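Local coordinates for endoglucanase, glycoside hydrolase family 5 protein (Cytophaga hutchinsonii, PDB 5IHS) that probably hydrolyses internal beta-1,4-glucosidic bonds of cellulose as a family 5 endoglucanase with a TIM-barrel fold, at residues Leu52-Ser56 / Asp319-Asn324; Val90-Leu96 / Tyr124-Glu128; Tyr155-Asn159 / Tyr174-Val178. The contacts are given in a common frame with arbitrary orientation. Where two conformers were deposited one is given. Numbering follows the deposited sequence.

Contact 1 (Leu52-Ser56 / Asp319-Asn324); sequences LRGMS and DLRLKN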
loop_
_atom_site.group_PDB
_atom_site.type_symbol
_atom_site.label_atom_id
_atom_site.label_comp_id
_atom_site.label_asym_id
_atom_site.label_seq_id
_atom_site.Cartn_x
_atom_site.Cartn_y
_atom_site.Cartn_z
ATOM N N LEU A 52 -6.693 3.200 -7.557
ATOM C CA LEU A 52 -6.787 3.790 -6.233
ATOM C C LEU A 52 -5.573 4.683 -5.992
ATOM O O LEU A 52 -4.490 4.443 -6.529
ATOM C CB LEU A 52 -6.829 2.690 -5.166
ATOM C CG LEU A 52 -7.981 1.694 -5.323
ATOM C CD1 LEU A 52 -7.895 0.608 -4.261
ATOM C CD2 LEU A 52 -9.355 2.370 -5.286
ATOM N N ARG A 53 -5.752 5.715 -5.171
ATOM C CA ARG A 53 -4.635 6.558 -4.763
ATOM C C ARG A 53 -4.869 6.981 -3.327
ATOM O O ARG A 53 -5.997 7.326 -2.952
ATOM C CB ARG A 53 -4.506 7.833 -5.601
ATOM C CG ARG A 53 -4.474 7.668 -7.101
ATOM C CD ARG A 53 -4.534 9.062 -7.737
ATOM N NE ARG A 53 -4.463 8.993 -9.185
ATOM C CZ ARG A 53 -5.500 8.761 -9.971
ATOM N NH1 ARG A 53 -6.723 8.640 -9.466
ATOM N NH2 ARG A 53 -5.312 8.689 -11.281
ATOM N N GLY A 54 -3.814 6.946 -2.526
ATOM C CA GLY A 54 -3.959 7.331 -1.144
ATOM C C GLY A 54 -2.649 7.461 -0.418
ATOM O O GLY A 54 -1.610 7.800 -1.007
ATOM N N MET A 55 -2.718 7.210 0.888
ATOM C CA MET A 55 -1.607 7.419 1.794
ATOM C C MET A 55 -1.307 6.158 2.581
ATOM O O MET A 55 -2.219 5.424 2.990
ATOM C CB MET A 55 -1.907 8.525 2.806
ATOM C CG MET A 55 -2.013 9.912 2.196
ATOM S SD MET A 55 -0.536 10.445 1.318
ATOM C CE MET A 55 0.658 10.629 2.657
ATOM N N SER A 56 -0.022 5.947 2.828
ATOM C CA SER A 56 0.431 4.972 3.804
ATOM C C SER A 56 0.675 5.645 5.145
ATOM O O SER A 56 1.312 6.703 5.224
ATOM C CB SER A 56 1.720 4.291 3.338
ATOM O OG SER A 56 2.066 3.184 4.166
ATOM N N ASP A 319 -2.059 16.251 -5.547
ATOM C CA ASP A 319 -2.313 15.244 -6.580
ATOM C C ASP A 319 -3.553 14.414 -6.253
ATOM O O ASP A 319 -4.386 14.162 -7.131
ATOM C CB ASP A 319 -1.067 14.369 -6.765
ATOM C CG ASP A 319 -1.281 13.208 -7.731
ATOM O OD1 ASP A 319 -1.193 13.449 -8.958
ATOM O OD2 ASP A 319 -1.541 12.060 -7.271
ATOM N N LEU A 320 -3.706 13.995 -4.994
ATOM C CA LEU A 320 -4.901 13.250 -4.588
ATOM C C LEU A 320 -6.173 14.056 -4.814
ATOM O O LEU A 320 -7.168 13.534 -5.333
ATOM C CB LEU A 320 -4.811 12.851 -3.117
ATOM C CG LEU A 320 -3.767 11.788 -2.779
ATOM C CD1 LEU A 320 -3.615 11.648 -1.284
ATOM C CD2 LEU A 320 -4.125 10.464 -3.392
ATOM N N ARG A 321 -6.182 15.317 -4.384
ATOM C CA ARG A 321 -7.384 16.129 -4.518
ATOM C C ARG A 321 -7.738 16.327 -5.986
ATOM O O ARG A 321 -8.911 16.264 -6.368
ATOM C CB ARG A 321 -7.174 17.458 -3.789
ATOM C CG ARG A 321 -7.254 17.293 -2.273
ATOM C CD ARG A 321 -6.745 18.492 -1.478
ATOM N NE ARG A 321 -7.499 19.724 -1.651
ATOM C CZ ARG A 321 -8.584 20.051 -0.960
ATOM N NH1 ARG A 321 -9.112 19.223 -0.065
ATOM N NH2 ARG A 321 -9.156 21.224 -1.182
ATOM N N LEU A 322 -6.734 16.556 -6.822
ATOM C CA LEU A 322 -6.952 16.785 -8.238
ATOM C C LEU A 322 -7.498 15.546 -8.928
ATOM O O LEU A 322 -8.427 15.642 -9.739
ATOM C CB LEU A 322 -5.620 17.174 -8.861
ATOM C CG LEU A 322 -5.602 17.343 -10.365
ATOM C CD1 LEU A 322 -6.402 18.571 -10.729
ATOM C CD2 LEU A 322 -4.173 17.458 -10.859
ATOM N N LYS A 323 -6.929 14.381 -8.645
ATOM C CA LYS A 323 -7.260 13.182 -9.399
ATOM C C LYS A 323 -8.397 12.385 -8.798
ATOM O O LYS A 323 -9.201 11.810 -9.540
ATOM C CB LYS A 323 -6.022 12.319 -9.544
ATOM C CG LYS A 323 -5.013 13.064 -10.373
ATOM C CD LYS A 323 -3.817 12.250 -10.666
ATOM C CE LYS A 323 -2.845 12.991 -11.547
ATOM N NZ LYS A 323 -1.540 12.325 -11.413
ATOM N N ASN A 324 -8.476 12.321 -7.473
ATOM C CA ASN A 324 -9.577 11.603 -6.853
ATOM C C ASN A 324 -10.796 12.481 -6.599
ATOM O O ASN A 324 -11.898 11.951 -6.425
ATOM C CB ASN A 324 -9.145 10.987 -5.523
ATOM C CG ASN A 324 -8.243 9.783 -5.683
ATOM O OD1 ASN A 324 -8.019 9.266 -6.793
ATOM N ND2 ASN A 324 -7.737 9.309 -4.560
#
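Arg53 shows how a single long side chain can fill the gap between a barrel strand and the helix outside it. It loses more surface to this contact than any other residue, and its aliphatic part, guanidinium and backbone carbonyl all take part. Strand 53-56 and helix 319-324 run roughly antiparallel, at 152°, with axes 8.9 Å apart. Near the strand, Leu320 supplies the apolar filling: its CD2 sits 3.5 Å from CB of Arg53 and 3.6 Å from N of Gly54, while its CD1 reaches 4.2 Å from CG of Met55. Asn324 uses both ends of its amide on the same arginine. NH1 of Arg53 donates to OD1 of Asn324 at 3.0 Å, and ND2 of Asn324 returns a weak bond of 3.1 Å to O of Arg53, so one amide bonds to both the guanidinium and the strand backbone. Over one face of the guanidinium lies Lys323, whose CB is 3.6 Å from CZ of Arg53; its NZ turns away to a salt bridge with OD1 of Asp319, 2.7 Å long. The charges extend beyond the pair: Asp273 of helix 262-274 forms salt bridges with both Arg53 and Lys323, and ND2 of Asn324 also bonds to the carbonyl of Lys80. Helix 311-329, the last of the modelled chain, thus packs on the first barrel strand, which lies between strands 279-284 and 83-89.

Contact 2 (Val90-Leu96 / Tyr124-Glu128); sequences VEMDGYL and YHSHE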
loop_
_atom_site.group_PDB
_atom_site.type_symbol
_atom_site.label_atom_id
_atom_site.label_comp_id
_atom_site.label_asym_id
_atom_site.label_seq_id
_atom_site.Cartn_x
_atom_site.Cartn_y
_atom_site.Cartn_z
ATOM N N VAL A 90 6.787 -5.588 11.891
ATOM C CA VAL A 90 6.885 -7.004 12.227
ATOM C C VAL A 90 8.102 -7.271 13.121
ATOM O O VAL A 90 7.957 -7.742 14.250
ATOM C CB VAL A 90 6.899 -7.866 10.943
ATOM C CG1 VAL A 90 7.090 -9.328 11.255
ATOM C CG2 VAL A 90 5.611 -7.640 10.168
ATOM N N GLU A 91 9.301 -6.953 12.630
ATOM C CA GLU A 91 10.538 -6.978 13.390
ATOM C C GLU A 91 10.668 -5.679 14.204
ATOM O O GLU A 91 9.838 -4.771 14.105
ATOM C CB GLU A 91 11.713 -7.172 12.416
ATOM C CG GLU A 91 11.623 -8.454 11.525
ATOM C CD GLU A 91 10.911 -8.272 10.171
ATOM O OE1 GLU A 91 11.187 -7.294 9.424
ATOM O OE2 GLU A 91 10.088 -9.154 9.824
ATOM N N MET A 92 11.712 -5.603 15.031
ATOM C CA MET A 92 12.068 -4.381 15.758
ATOM C C MET A 92 10.931 -3.877 16.653
ATOM O O MET A 92 10.451 -2.748 16.520
ATOM C CB MET A 92 12.538 -3.289 14.794
ATOM C CG MET A 92 13.810 -3.650 14.039
ATOM S SD MET A 92 14.194 -2.514 12.695
ATOM C CE MET A 92 12.816 -2.811 11.590
ATOM N N ASP A 93 10.540 -4.722 17.606
ATOM C CA ASP A 93 9.521 -4.376 18.598
ATOM C C ASP A 93 8.155 -4.148 17.962
ATOM O O ASP A 93 7.364 -3.330 18.434
ATOM C CB ASP A 93 9.930 -3.164 19.443
ATOM C CG ASP A 93 11.093 -3.460 20.367
ATOM O OD1 ASP A 93 11.093 -4.535 21.006
ATOM O OD2 ASP A 93 12.007 -2.613 20.451
ATOM N N GLY A 94 7.875 -4.869 16.891
ATOM C CA GLY A 94 6.595 -4.828 16.221
ATOM C C GLY A 94 5.738 -6.029 16.568
ATOM O O GLY A 94 5.724 -6.497 17.710
ATOM N N TYR A 95 5.046 -6.547 15.553
ATOM C CA TYR A 95 4.062 -7.609 15.737
ATOM C C TYR A 95 4.657 -8.876 16.353
ATOM O O TYR A 95 3.993 -9.544 17.152
ATOM C CB TYR A 95 3.411 -7.917 14.384
ATOM C CG TYR A 95 2.487 -9.108 14.418
ATOM C CD1 TYR A 95 1.225 -8.996 14.987
ATOM C CD2 TYR A 95 2.869 -10.341 13.899
ATOM C CE1 TYR A 95 0.362 -10.073 15.050
ATOM C CE2 TYR A 95 2.007 -11.432 13.966
ATOM C CZ TYR A 95 0.757 -11.284 14.548
ATOM O OH TYR A 95 -0.088 -12.369 14.610
ATOM N N LEU A 96 5.872 -9.270 15.963
ATOM C CA LEU A 96 6.401 -10.519 16.513
ATOM C C LEU A 96 6.528 -10.448 18.032
ATOM O O LEU A 96 6.256 -11.429 18.731
ATOM C CB LEU A 96 7.739 -10.891 15.871
ATOM C CG LEU A 96 7.697 -11.201 14.372
ATOM C CD1 LEU A 96 9.100 -11.501 13.862
ATOM C CD2 LEU A 96 6.744 -12.347 14.046
ATOM N N TYR A 124 1.926 -6.257 5.971
ATOM C CA TYR A 124 2.877 -6.956 6.834
ATOM C C TYR A 124 4.237 -6.337 6.543
ATOM O O TYR A 124 4.923 -6.704 5.585
ATOM C CB TYR A 124 2.825 -8.445 6.523
ATOM C CG TYR A 124 3.368 -9.359 7.594
ATOM C CD1 TYR A 124 2.662 -9.560 8.780
ATOM C CD2 TYR A 124 4.562 -10.038 7.430
ATOM C CE1 TYR A 124 3.136 -10.404 9.765
ATOM C CE2 TYR A 124 5.040 -10.892 8.417
ATOM C CZ TYR A 124 4.322 -11.065 9.583
ATOM O OH TYR A 124 4.762 -11.900 10.585
ATOM N N HIS A 125 4.606 -5.352 7.364
ATOM C CA HIS A 125 5.677 -4.419 7.022
ATOM C C HIS A 125 7.014 -4.989 7.486
ATOM O O HIS A 125 7.612 -4.564 8.476
ATOM C CB HIS A 125 5.382 -3.032 7.580
ATOM C CG HIS A 125 6.116 -1.946 6.870
ATOM N ND1 HIS A 125 5.679 -1.417 5.675
ATOM C CD2 HIS A 125 7.264 -1.297 7.184
ATOM C CE1 HIS A 125 6.516 -0.473 5.294
ATOM N NE2 HIS A 125 7.493 -0.384 6.185
ATOM N N SER A 126 7.455 -5.993 6.731
ATOM C CA SER A 126 8.628 -6.794 7.038
ATOM C C SER A 126 9.633 -6.777 5.894
ATOM O O SER A 126 9.269 -6.658 4.720
ATOM C CB SER A 126 8.209 -8.249 7.280
ATOM O OG SER A 126 9.319 -9.089 7.551
ATOM N N HIS A 127 10.908 -6.941 6.271
ATOM C CA HIS A 127 12.021 -7.179 5.357
ATOM C C HIS A 127 12.519 -8.619 5.399
ATOM O O HIS A 127 13.514 -8.937 4.737
ATOM C CB HIS A 127 13.204 -6.252 5.683
ATOM C CG HIS A 127 12.939 -4.799 5.445
ATOM N ND1 HIS A 127 12.529 -4.304 4.227
ATOM C CD2 HIS A 127 13.036 -3.730 6.275
ATOM C CE1 HIS A 127 12.387 -2.990 4.322
ATOM N NE2 HIS A 127 12.705 -2.614 5.549
ATOM N N GLU A 128 11.864 -9.497 6.160
ATOM C CA GLU A 128 12.375 -10.856 6.335
ATOM C C GLU A 128 11.252 -11.813 6.724
ATOM O O GLU A 128 11.425 -12.710 7.550
ATOM C CB GLU A 128 13.529 -10.882 7.334
ATOM C CG GLU A 128 13.178 -10.404 8.710
ATOM C CD GLU A 128 14.339 -10.551 9.674
ATOM O OE1 GLU A 128 15.471 -10.202 9.289
ATOM O OE2 GLU A 128 14.124 -11.029 10.809
HETATM O O HOH W 1 9.548 -5.270 10.245
#
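At the C-terminal mouth of a TIM barrel, the end of the parallel sheet where active sites of this fold lie, loops from neighbouring strands must be fitted to one another. Here the loop after strand 83-89 meets the end of strand 119-125. Glu91 makes the polar link with its carboxylate: OE2 receives a very short hydrogen bond of 2.4 Å from OG of Ser126, and OE1 one of 3.2 Å from the backbone N of His127. Glu91 was deposited in two conformers, and these distances belong to the one given. Ser126 OG in turn accepts from N of Glu128 at 2.9 Å, an ST turn, so the hydroxyl accepts from the backbone while donating to the acid. Water 1 bridges the segments as well, accepting from N of Glu91 (2.9 Å) and donating to OE1 of Glu91 and O of His125, both at 2.7 Å. Such fitting follows from the (beta/alpha)8 plan, in which each strand leaves the sheet into its own loop; strand 119-125 does so through an inverse gamma turn centred on His125, whose ring meets Trp59 and Trp282 while its ND1 bonds to Asp123. Next to Glu91 in sequence, Val90 packs on Tyr124. CG2 of Val90 stands 3.5 Å from the Tyr124 ring centroid, almost exactly on the ring normal, a CH-pi contact, and its CG1 lies 3.5 Å from OH of Tyr124. The 90-96 loop curls back on itself, with N of Leu96 bonded to O of Val90 at 3.1 Å, and Tyr95 CD2 lies 4.1 Å from Tyr124 CE1.

Contact 3 (Tyr155-Asn159 / Tyr174-Val178); sequences YEVYN and YAEGV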
loop_
_atom_site.group_PDB
_atom_site.type_symbol
_atom_site.label_atom_id
_atom_site.label_comp_id
_atom_site.label_asym_id
_atom_site.label_seq_id
_atom_site.Cartn_x
_atom_site.Cartn_y
_atom_site.Cartn_z
ATOM N N TYR A 155 -4.810 -7.272 0.905
ATOM C CA TYR A 155 -3.745 -7.825 1.734
ATOM C C TYR A 155 -2.391 -7.591 1.075
ATOM O O TYR A 155 -2.253 -7.763 -0.136
ATOM C CB TYR A 155 -3.930 -9.328 1.937
ATOM C CG TYR A 155 -5.265 -9.723 2.510
ATOM C CD1 TYR A 155 -5.476 -9.759 3.878
ATOM C CD2 TYR A 155 -6.317 -10.075 1.683
ATOM C CE1 TYR A 155 -6.702 -10.135 4.404
ATOM C CE2 TYR A 155 -7.546 -10.458 2.199
ATOM C CZ TYR A 155 -7.732 -10.487 3.557
ATOM O OH TYR A 155 -8.945 -10.846 4.104
ATOM N N GLU A 156 -1.377 -7.245 1.872
ATOM C CA GLU A 156 -0.008 -7.050 1.390
ATOM C C GLU A 156 0.899 -7.883 2.297
ATOM O O GLU A 156 1.175 -7.520 3.442
ATOM C CB GLU A 156 0.344 -5.565 1.369
ATOM C CG GLU A 156 1.785 -5.298 0.964
ATOM C CD GLU A 156 2.146 -3.826 0.913
ATOM O OE1 GLU A 156 1.328 -2.973 1.328
ATOM O OE2 GLU A 156 3.275 -3.521 0.431
ATOM N N VAL A 157 1.339 -9.039 1.786
ATOM C CA VAL A 157 1.898 -10.080 2.654
ATOM C C VAL A 157 3.380 -9.941 2.971
ATOM O O VAL A 157 3.862 -10.618 3.889
ATOM C CB VAL A 157 1.615 -11.488 2.093
ATOM C CG1 VAL A 157 0.107 -11.730 2.012
ATOM C CG2 VAL A 157 2.283 -11.711 0.741
ATOM N N TYR A 158 4.113 -9.086 2.264
ATOM C CA TYR A 158 5.564 -8.982 2.481
ATOM C C TYR A 158 6.036 -7.644 1.891
ATOM O O TYR A 158 6.445 -7.590 0.732
ATOM C CB TYR A 158 6.277 -10.157 1.821
ATOM C CG TYR A 158 7.744 -10.355 2.163
ATOM C CD1 TYR A 158 8.502 -9.357 2.759
ATOM C CD2 TYR A 158 8.368 -11.565 1.873
ATOM C CE1 TYR A 158 9.843 -9.559 3.047
ATOM C CE2 TYR A 158 9.700 -11.775 2.160
ATOM C CZ TYR A 158 10.435 -10.767 2.746
ATOM O OH TYR A 158 11.769 -10.923 3.047
ATOM N N ASN A 159 6.023 -6.587 2.716
ATOM C CA ASN A 159 6.364 -5.238 2.269
ATOM C C ASN A 159 7.548 -5.179 1.302
ATOM O O ASN A 159 7.372 -4.812 0.129
ATOM C CB ASN A 159 6.656 -4.387 3.505
ATOM C CG ASN A 159 7.221 -3.025 3.160
ATOM O OD1 ASN A 159 6.707 -2.344 2.284
ATOM N ND2 ASN A 159 8.302 -2.625 3.828
ATOM N N TYR A 174 7.072 -18.473 0.425
ATOM C CA TYR A 174 6.468 -17.810 1.576
ATOM C C TYR A 174 5.084 -17.281 1.222
ATOM O O TYR A 174 4.107 -17.503 1.953
ATOM C CB TYR A 174 7.362 -16.660 2.063
ATOM C CG TYR A 174 6.586 -15.659 2.888
ATOM C CD1 TYR A 174 6.382 -15.859 4.250
ATOM C CD2 TYR A 174 6.018 -14.535 2.308
ATOM C CE1 TYR A 174 5.643 -14.968 5.006
ATOM C CE2 TYR A 174 5.283 -13.648 3.059
ATOM C CZ TYR A 174 5.090 -13.869 4.405
ATOM O OH TYR A 174 4.356 -13.009 5.183
ATOM N N ALA A 175 4.986 -16.574 0.095
ATOM C CA ALA A 175 3.727 -15.939 -0.274
ATOM C C ALA A 175 2.651 -16.972 -0.558
ATOM O O ALA A 175 1.493 -16.784 -0.181
ATOM C CB ALA A 175 3.921 -15.025 -1.483
ATOM N N GLU A 176 3.009 -18.052 -1.241
ATOM C CA GLU A 176 2.041 -19.102 -1.525
ATOM C C GLU A 176 1.458 -19.687 -0.241
ATOM O O GLU A 176 0.257 -19.971 -0.173
ATOM C CB GLU A 176 2.689 -20.164 -2.414
ATOM C CG GLU A 176 2.874 -19.658 -3.838
ATOM C CD GLU A 176 3.641 -20.598 -4.722
ATOM O OE1 GLU A 176 4.548 -21.302 -4.221
ATOM O OE2 GLU A 176 3.337 -20.620 -5.932
ATOM N N GLY A 177 2.290 -19.881 0.786
ATOM C CA GLY A 177 1.783 -20.391 2.050
ATOM C C GLY A 177 0.797 -19.443 2.705
ATOM O O GLY A 177 -0.222 -19.868 3.254
ATOM N N VAL A 178 1.093 -18.141 2.670
ATOM C CA VAL A 178 0.185 -17.153 3.252
ATOM C C VAL A 178 -1.092 -17.026 2.423
ATOM O O VAL A 178 -2.197 -16.926 2.971
ATOM C CB VAL A 178 0.896 -15.800 3.439
ATOM C CG1 VAL A 178 -0.084 -14.742 3.941
ATOM C CG2 VAL A 178 2.051 -15.935 4.427
#
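This is buried, mainly apolar packing on the outer side of the barrel: Val157 and Tyr158, on the segment that continues from strand 153-156, pack on helix 167-185, the next helix in the chain. Val157 carries most of it from the strand side. Its CG1 lies 3.6 Å from CG1 of Val178 and its CG2 4.3 Å from CB of Ala175, so its branches meet residues on the inward face of the helix, where Tyr174 and Val178 lie one turn apart. Tyr174 adds a polar tie, its OH donating to the carbonyl O of Val157 at 2.8 Å. The same tyrosine offers its ring face to the edge of Tyr158 in an offset edge-to-face pair, with centroids 5.5 Å apart and planes at 78°; the OH of Tyr158 is directed elsewhere, to Gln130. Helix 133-147 completes the packing, with Ala136 touching Tyr174 and Phe140 touching Val178. Glu156 points into the barrel, forming a salt bridge with Arg85 and a hydrogen bond with Thr247. Alternation of inward and outward side chains is characteristic of TIM-barrel strands; the helix packed outside belongs to the beta-alpha-beta unit of strand 153-156, helix 167-185 and strand 191-193.

From the N terminus, the chain enters the barrel at strand 53-57 and does not meet its partner in contact 1 until helix 311-329, so this contact closes a loop spanning nearly the whole fold and brings its two ends together. Contacts 2 and 3 are nested inside that loop, one after the other: 90-96 with 124-128 spans one helix and one strand, then 155-159 with 174-178 joins a strand to its following helix. These two touch, since strands 119-125 and 153-156 are neighbours: N of Tyr124 lies 2.9 Å from O of Glu156, a probable hydrogen bond. Contact 1 lies across the chain's centre from both, its centre about 27 and 25 Å from theirs.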